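Local coordinates for protein catechol 2,3-dioxygenase (Rhodococcus sp., PDB 2WL9) that probably catalyses the iron-dependent extradiol ring cleavage of catechols in the breakdown of aromatic hydrocarbons, at residues N114-F119 and T161-L166; L239-H244 and E248-Y253. All blocks are in the same frame, centred on the assembly; numbering follows the deposited sequence.

Contact 1: N114-F119 and T161-L166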
loop_
_atom_site.group_PDB
_atom_site.type_symbol
_atom_site.label_atom_id
_atom_site.label_comp_id
_atom_site.label_asym_id
_atom_site.label_seq_id
_atom_site.Cartn_x
_atom_site.Cartn_y
_atom_site.Cartn_z
ATOM N N ASN C 114 -21.226 -40.793 -10.417
ATOM C CA ASN C 114 -21.607 -39.839 -9.372
ATOM C C ASN C 114 -22.571 -38.775 -9.913
ATOM O O ASN C 114 -22.239 -38.076 -10.877
ATOM C CB ASN C 114 -20.368 -39.183 -8.755
ATOM C CG ASN C 114 -19.345 -40.196 -8.272
ATOM O OD1 ASN C 114 -18.215 -40.238 -8.766
ATOM N ND2 ASN C 114 -19.736 -41.023 -7.313
ATOM N N PRO C 115 -23.775 -38.660 -9.318
ATOM C CA PRO C 115 -24.699 -37.636 -9.802
ATOM C C PRO C 115 -24.089 -36.244 -9.714
ATOM O O PRO C 115 -23.637 -35.816 -8.649
ATOM C CB PRO C 115 -25.897 -37.762 -8.857
ATOM C CG PRO C 115 -25.869 -39.191 -8.441
ATOM C CD PRO C 115 -24.395 -39.485 -8.264
ATOM N N THR C 116 -24.095 -35.553 -10.845
ATOM C CA THR C 116 -23.389 -34.296 -10.997
ATOM C C THR C 116 -24.362 -33.230 -11.477
ATOM O O THR C 116 -25.101 -33.450 -12.428
ATOM C CB THR C 116 -22.238 -34.471 -11.997
ATOM O OG1 THR C 116 -21.337 -35.464 -11.494
ATOM C CG2 THR C 116 -21.486 -33.158 -12.223
ATOM N N GLU C 117 -24.356 -32.073 -10.819
ATOM C CA GLU C 117 -25.255 -30.980 -11.205
ATOM C C GLU C 117 -24.476 -29.716 -11.529
ATOM O O GLU C 117 -23.449 -29.441 -10.907
ATOM C CB GLU C 117 -26.286 -30.710 -10.110
ATOM C CG GLU C 117 -26.932 -31.985 -9.563
ATOM C CD GLU C 117 -28.176 -31.729 -8.726
ATOM O OE1 GLU C 117 -28.334 -30.610 -8.201
ATOM O OE2 GLU C 117 -29.002 -32.662 -8.597
ATOM N N ILE C 118 -24.947 -28.973 -12.527
ATOM C CA ILE C 118 -24.344 -27.684 -12.886
ATOM C C ILE C 118 -25.420 -26.592 -12.855
ATOM O O ILE C 118 -26.466 -26.707 -13.499
ATOM C CB ILE C 118 -23.607 -27.727 -14.244
ATOM C CG1 ILE C 118 -22.650 -28.928 -14.307
ATOM C CG2 ILE C 118 -22.806 -26.442 -14.447
ATOM C CD1 ILE C 118 -22.453 -29.474 -15.698
ATOM N N PHE C 119 -25.151 -25.532 -12.097
ATOM C CA PHE C 119 -26.180 -24.563 -11.755
ATOM C C PHE C 119 -25.641 -23.143 -11.711
ATOM O O PHE C 119 -24.424 -22.934 -11.618
ATOM C CB PHE C 119 -26.756 -24.906 -10.374
ATOM C CG PHE C 119 -25.854 -24.517 -9.226
ATOM C CD1 PHE C 119 -26.023 -23.300 -8.572
ATOM C CD2 PHE C 119 -24.841 -25.370 -8.802
ATOM C CE1 PHE C 119 -25.196 -22.939 -7.495
ATOM C CE2 PHE C 119 -24.000 -25.021 -7.732
ATOM C CZ PHE C 119 -24.184 -23.802 -7.072
ATOM N N THR C 161 -10.956 -37.523 -15.665
ATOM C CA THR C 161 -10.156 -36.323 -15.915
ATOM C C THR C 161 -10.667 -35.567 -17.141
ATOM O O THR C 161 -10.862 -34.354 -17.075
ATOM C CB THR C 161 -8.641 -36.617 -16.025
ATOM O OG1 THR C 161 -8.230 -37.422 -14.919
ATOM C CG2 THR C 161 -7.850 -35.320 -15.993
ATOM N N ARG C 162 -10.913 -36.286 -18.238
ATOM C CA ARG C 162 -11.446 -35.682 -19.466
ATOM C C ARG C 162 -12.805 -35.009 -19.247
ATOM O O ARG C 162 -13.042 -33.899 -19.733
ATOM C CB ARG C 162 -11.567 -36.716 -20.593
ATOM C CG ARG C 162 -10.251 -37.323 -21.049
ATOM C CD ARG C 162 -10.464 -38.230 -22.248
ATOM N NE ARG C 162 -9.320 -39.114 -22.469
ATOM C CZ ARG C 162 -9.293 -40.410 -22.164
ATOM N NH1 ARG C 162 -10.352 -41.005 -21.626
ATOM N NH2 ARG C 162 -8.200 -41.120 -22.409
ATOM N N PHE C 163 -13.687 -35.692 -18.516
ATOM C CA PHE C 163 -15.004 -35.153 -18.176
ATOM C C PHE C 163 -14.880 -33.828 -17.428
ATOM O O PHE C 163 -15.454 -32.817 -17.833
ATOM C CB PHE C 163 -15.797 -36.175 -17.349
ATOM C CG PHE C 163 -17.085 -35.638 -16.776
ATOM C CD1 PHE C 163 -18.213 -35.498 -17.580
ATOM C CD2 PHE C 163 -17.173 -35.291 -15.429
ATOM C CE1 PHE C 163 -19.405 -35.009 -17.057
ATOM C CE2 PHE C 163 -18.364 -34.796 -14.891
ATOM C CZ PHE C 163 -19.485 -34.658 -15.711
ATOM N N TYR C 164 -14.125 -33.833 -16.339
ATOM C CA TYR C 164 -13.978 -32.631 -15.531
ATOM C C TYR C 164 -13.232 -31.496 -16.237
ATOM O O TYR C 164 -13.511 -30.335 -15.968
ATOM C CB TYR C 164 -13.416 -32.954 -14.146
ATOM C CG TYR C 164 -14.440 -33.660 -13.289
ATOM C CD1 TYR C 164 -15.554 -32.975 -12.796
ATOM C CD2 TYR C 164 -14.312 -35.014 -12.993
ATOM C CE1 TYR C 164 -16.511 -33.619 -12.028
ATOM C CE2 TYR C 164 -15.263 -35.674 -12.221
ATOM C CZ TYR C 164 -16.357 -34.970 -11.743
ATOM O OH TYR C 164 -17.295 -35.607 -10.972
ATOM N N ARG C 165 -12.331 -31.827 -17.164
ATOM C CA ARG C 165 -11.695 -30.791 -17.985
ATOM C C ARG C 165 -12.723 -30.083 -18.858
ATOM O O ARG C 165 -12.664 -28.868 -19.023
ATOM C CB ARG C 165 -10.549 -31.351 -18.828
ATOM C CG ARG C 165 -9.326 -31.675 -18.002
ATOM C CD ARG C 165 -8.057 -31.808 -18.821
ATOM N NE ARG C 165 -6.942 -32.183 -17.950
ATOM C CZ ARG C 165 -6.186 -33.264 -18.102
ATOM N NH1 ARG C 165 -6.391 -34.094 -19.117
ATOM N NH2 ARG C 165 -5.210 -33.515 -17.234
ATOM N N LEU C 166 -13.679 -30.845 -19.387
ATOM C CA LEU C 166 -14.767 -30.289 -20.192
ATOM C C LEU C 166 -15.595 -29.307 -19.358
ATOM O O LEU C 166 -16.008 -28.254 -19.856
ATOM C CB LEU C 166 -15.656 -31.411 -20.750
ATOM C CG LEU C 166 -16.814 -31.128 -21.723
ATOM C CD1 LEU C 166 -17.262 -32.427 -22.354
ATOM C CD2 LEU C 166 -18.011 -30.468 -21.062
HETATM O O HOH W 1 -19.308 -34.060 -10.043
#
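Tyr164 OH has two partners, a water and the carboxylate of Asp110. It receives a hydrogen bond from the water, whose O lies 2.7 Å from Tyr164 OH, and it is also hydrogen-bonded to Asp110. The same water donates to Thr116 OG1, at 2.9 Å from its O, and so bridges the two hydroxyls. Thr116 OG1 and Tyr164 OH are 4.1 Å apart and do not bond directly. The water approaches the Tyr164 ring in its plane, at the edge. Thr116 OG1 in turn donates a hydrogen bond to Asn114 O, 2.8 Å away, from 38° above that carbonyl plane. This fixes the rotation of the threonine. With chi1 at -61° the hydroxyl sits beside the backbone N, and the methyl CG2 is swung toward Phe163. Thr116 CG2 then meets Phe163 CZ at 4.3 Å, at the edge of the ring. The contact belongs to the two-domain arrangement of type I extradiol dioxygenases. Strand 115-120, in the first glyoxalase-like region, faces helix 157-167 of the second. The two elements stay well apart, with Thr116 CA and Tyr164 CA 10.6 Å from each other, so long aromatic side chains and the water span the gap. On the helix, the rim of Phe163 is turned to the face of Tyr164: Phe163 CD2 lies over the centre of the Tyr164 ring, 3.5 Å above its plane. Trp67 of strand 61-68 touches both Thr116 and Tyr164, while Phe163 also packs on Leu108 of strand 104-109.

Contact 2: L239-H244 and E248-Y253; sequences LQIGKH and EALTFY
The beta hairpin of strands 242-243 and 250-255 brings Tyr253 to the ferric site, which it shares with His149, His212 and Glu263. His244 meets the phenol from the opposite direction. His244 NE2 and Tyr253 OH are hydrogen-bonded at 2.7 Å, and either could be the donor. The rings meet rim to rim, with planes at 79°. With CG beside the backbone N, chi1 -62°, Leu239 runs along Tyr253 and lays its CD1 over one ring face, 3.9 Å from the centroid, a CH-pi contact. Leu239 O also takes a bond from Tyr253 N at 3.0 Å. Between this pair and the Gly242–Thr251 pair the register slips by one residue, a beta bulge. Thr251 N donates to Gly242 O at 3.0 Å. Ile241 CG2 touches Leu250 CD1 at 3.7 Å. Thr251 OG1 is hydrogen-bonded to Glu263, so a second-shell residue probably helps to position an iron-site carboxylate. Lys243 runs extended past the backbone of Glu248 and Ala249 to a salt bridge with Asp221 of the third subunit. Strand 261-266 flanks strand 250-255, strand 283-284 pairs with 242-243, and helix 220-232 packs against Ile241, Leu250 and Phe252.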
loop_
_atom_site.group_PDB
_atom_site.type_symbol
_atom_site.label_atom_id
_atom_site.label_comp_id
_atom_site.label_asym_id
_atom_site.label_seq_id
_atom_site.Cartn_x
_atom_site.Cartn_y
_atom_site.Cartn_z
ATOM N N LEU C 239 -6.441 -39.655 10.227
ATOM C CA LEU C 239 -5.151 -39.000 10.040
ATOM C C LEU C 239 -5.060 -37.816 10.995
ATOM O O LEU C 239 -5.941 -36.952 11.014
ATOM C CB LEU C 239 -4.955 -38.553 8.580
ATOM C CG LEU C 239 -4.940 -39.618 7.467
ATOM C CD1 LEU C 239 -5.112 -38.982 6.087
ATOM C CD2 LEU C 239 -3.684 -40.488 7.499
ATOM N N GLN C 240 -4.001 -37.795 11.801
ATOM C CA GLN C 240 -3.773 -36.724 12.767
ATOM C C GLN C 240 -3.468 -35.400 12.049
ATOM O O GLN C 240 -3.287 -35.378 10.824
ATOM C CB GLN C 240 -2.630 -37.097 13.716
ATOM C CG GLN C 240 -2.784 -38.473 14.365
ATOM C CD GLN C 240 -1.668 -38.802 15.348
ATOM O OE1 GLN C 240 -0.549 -38.315 15.224
ATOM N NE2 GLN C 240 -1.975 -39.640 16.328
ATOM N N ILE C 241 -3.422 -34.310 12.814
ATOM C CA ILE C 241 -3.058 -32.997 12.276
ATOM C C ILE C 241 -1.758 -33.083 11.479
ATOM O O ILE C 241 -0.803 -33.741 11.896
ATOM C CB ILE C 241 -2.907 -31.924 13.389
ATOM C CG1 ILE C 241 -4.210 -31.761 14.178
ATOM C CG2 ILE C 241 -2.490 -30.575 12.789
ATOM C CD1 ILE C 241 -4.036 -31.031 15.511
ATOM N N GLY C 242 -1.748 -32.434 10.317
ATOM C CA GLY C 242 -0.551 -32.322 9.496
ATOM C C GLY C 242 -0.756 -31.482 8.250
ATOM O O GLY C 242 -1.708 -30.693 8.157
ATOM N N LYS C 243 0.150 -31.653 7.290
ATOM C CA LYS C 243 0.127 -30.879 6.057
ATOM C C LYS C 243 0.496 -31.723 4.852
ATOM O O LYS C 243 1.561 -32.345 4.823
ATOM C CB LYS C 243 1.108 -29.709 6.129
ATOM C CG LYS C 243 0.617 -28.511 6.884
ATOM C CD LYS C 243 1.409 -27.297 6.454
ATOM C CE LYS C 243 1.021 -26.071 7.246
ATOM N NZ LYS C 243 2.031 -25.006 7.036
ATOM N N HIS C 244 -0.386 -31.727 3.857
ATOM C CA HIS C 244 -0.069 -32.279 2.548
ATOM C C HIS C 244 0.868 -31.309 1.829
ATOM O O HIS C 244 0.801 -30.097 2.052
ATOM C CB HIS C 244 -1.341 -32.461 1.719
ATOM C CG HIS C 244 -2.351 -33.375 2.337
ATOM N ND1 HIS C 244 -2.119 -34.721 2.529
ATOM C CD2 HIS C 244 -3.610 -33.143 2.779
ATOM C CE1 HIS C 244 -3.183 -35.274 3.083
ATOM N NE2 HIS C 244 -4.102 -34.339 3.242
ATOM N N GLU C 248 -0.718 -27.501 1.219
ATOM C CA GLU C 248 0.006 -26.937 2.379
ATOM C C GLU C 248 -0.929 -26.466 3.509
ATOM O O GLU C 248 -0.579 -25.602 4.318
ATOM C CB GLU C 248 1.008 -25.851 1.943
ATOM C CG GLU C 248 2.071 -26.384 0.969
ATOM C CD GLU C 248 3.248 -25.442 0.731
ATOM O OE1 GLU C 248 3.435 -24.469 1.491
ATOM O OE2 GLU C 248 4.000 -25.696 -0.234
ATOM N N ALA C 249 -2.117 -27.059 3.552
ATOM C CA ALA C 249 -3.125 -26.748 4.563
ATOM C C ALA C 249 -2.901 -27.550 5.841
ATOM O O ALA C 249 -2.509 -28.709 5.785
ATOM C CB ALA C 249 -4.508 -27.029 4.015
ATOM N N LEU C 250 -3.153 -26.930 6.990
ATOM C CA LEU C 250 -3.085 -27.640 8.271
ATOM C C LEU C 250 -4.422 -28.307 8.563
ATOM O O LEU C 250 -5.411 -27.622 8.833
ATOM C CB LEU C 250 -2.708 -26.685 9.406
ATOM C CG LEU C 250 -2.259 -27.337 10.715
ATOM C CD1 LEU C 250 -0.942 -28.083 10.515
ATOM C CD2 LEU C 250 -2.113 -26.291 11.808
ATOM N N THR C 251 -4.455 -29.640 8.510
ATOM C CA THR C 251 -5.729 -30.375 8.557
ATOM C C THR C 251 -5.638 -31.693 9.314
ATOM O O THR C 251 -4.560 -32.250 9.470
ATOM C CB THR C 251 -6.258 -30.729 7.138
ATOM O OG1 THR C 251 -5.549 -31.869 6.623
ATOM C CG2 THR C 251 -6.152 -29.566 6.150
ATOM N N PHE C 252 -6.784 -32.189 9.777
ATOM C CA PHE C 252 -6.886 -33.567 10.237
ATOM C C PHE C 252 -8.094 -34.226 9.568
ATOM O O PHE C 252 -8.938 -33.532 9.001
ATOM C CB PHE C 252 -6.932 -33.655 11.772
ATOM C CG PHE C 252 -8.186 -33.114 12.386
ATOM C CD1 PHE C 252 -9.195 -33.980 12.801
ATOM C CD2 PHE C 252 -8.359 -31.745 12.578
ATOM C CE1 PHE C 252 -10.356 -33.492 13.381
ATOM C CE2 PHE C 252 -9.523 -31.250 13.160
ATOM C CZ PHE C 252 -10.522 -32.130 13.562
ATOM N N TYR C 253 -8.152 -35.555 9.608
ATOM C CA TYR C 253 -9.244 -36.317 9.004
ATOM C C TYR C 253 -9.957 -37.123 10.082
ATOM O O TYR C 253 -9.321 -37.927 10.772
ATOM C CB TYR C 253 -8.701 -37.294 7.957
ATOM C CG TYR C 253 -8.161 -36.685 6.679
ATOM C CD1 TYR C 253 -8.873 -36.799 5.486
ATOM C CD2 TYR C 253 -6.925 -36.035 6.650
ATOM C CE1 TYR C 253 -8.385 -36.267 4.294
ATOM C CE2 TYR C 253 -6.420 -35.496 5.455
ATOM C CZ TYR C 253 -7.160 -35.623 4.277
ATOM O OH TYR C 253 -6.699 -35.100 3.082
#

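From the N terminus, the chain first builds the eight-stranded sheet of the first domain, ending with strand 115-120. Contact 1 closes the loop of 41 residues that leads from this strand through strand 149-152 to helix 157-167, and so ties the two domains together. The chain then runs through five strands of the second sheet and helix 220-232. Contact 2 follows, a hairpin with three residues between its segments, lying wholly within the second domain. The two contacts come in series and neither nests nor crosses. Their centres are about 27 Å apart, on opposite sides of the chain's centre: contact 1 at the domain interface, contact 2 at the iron site.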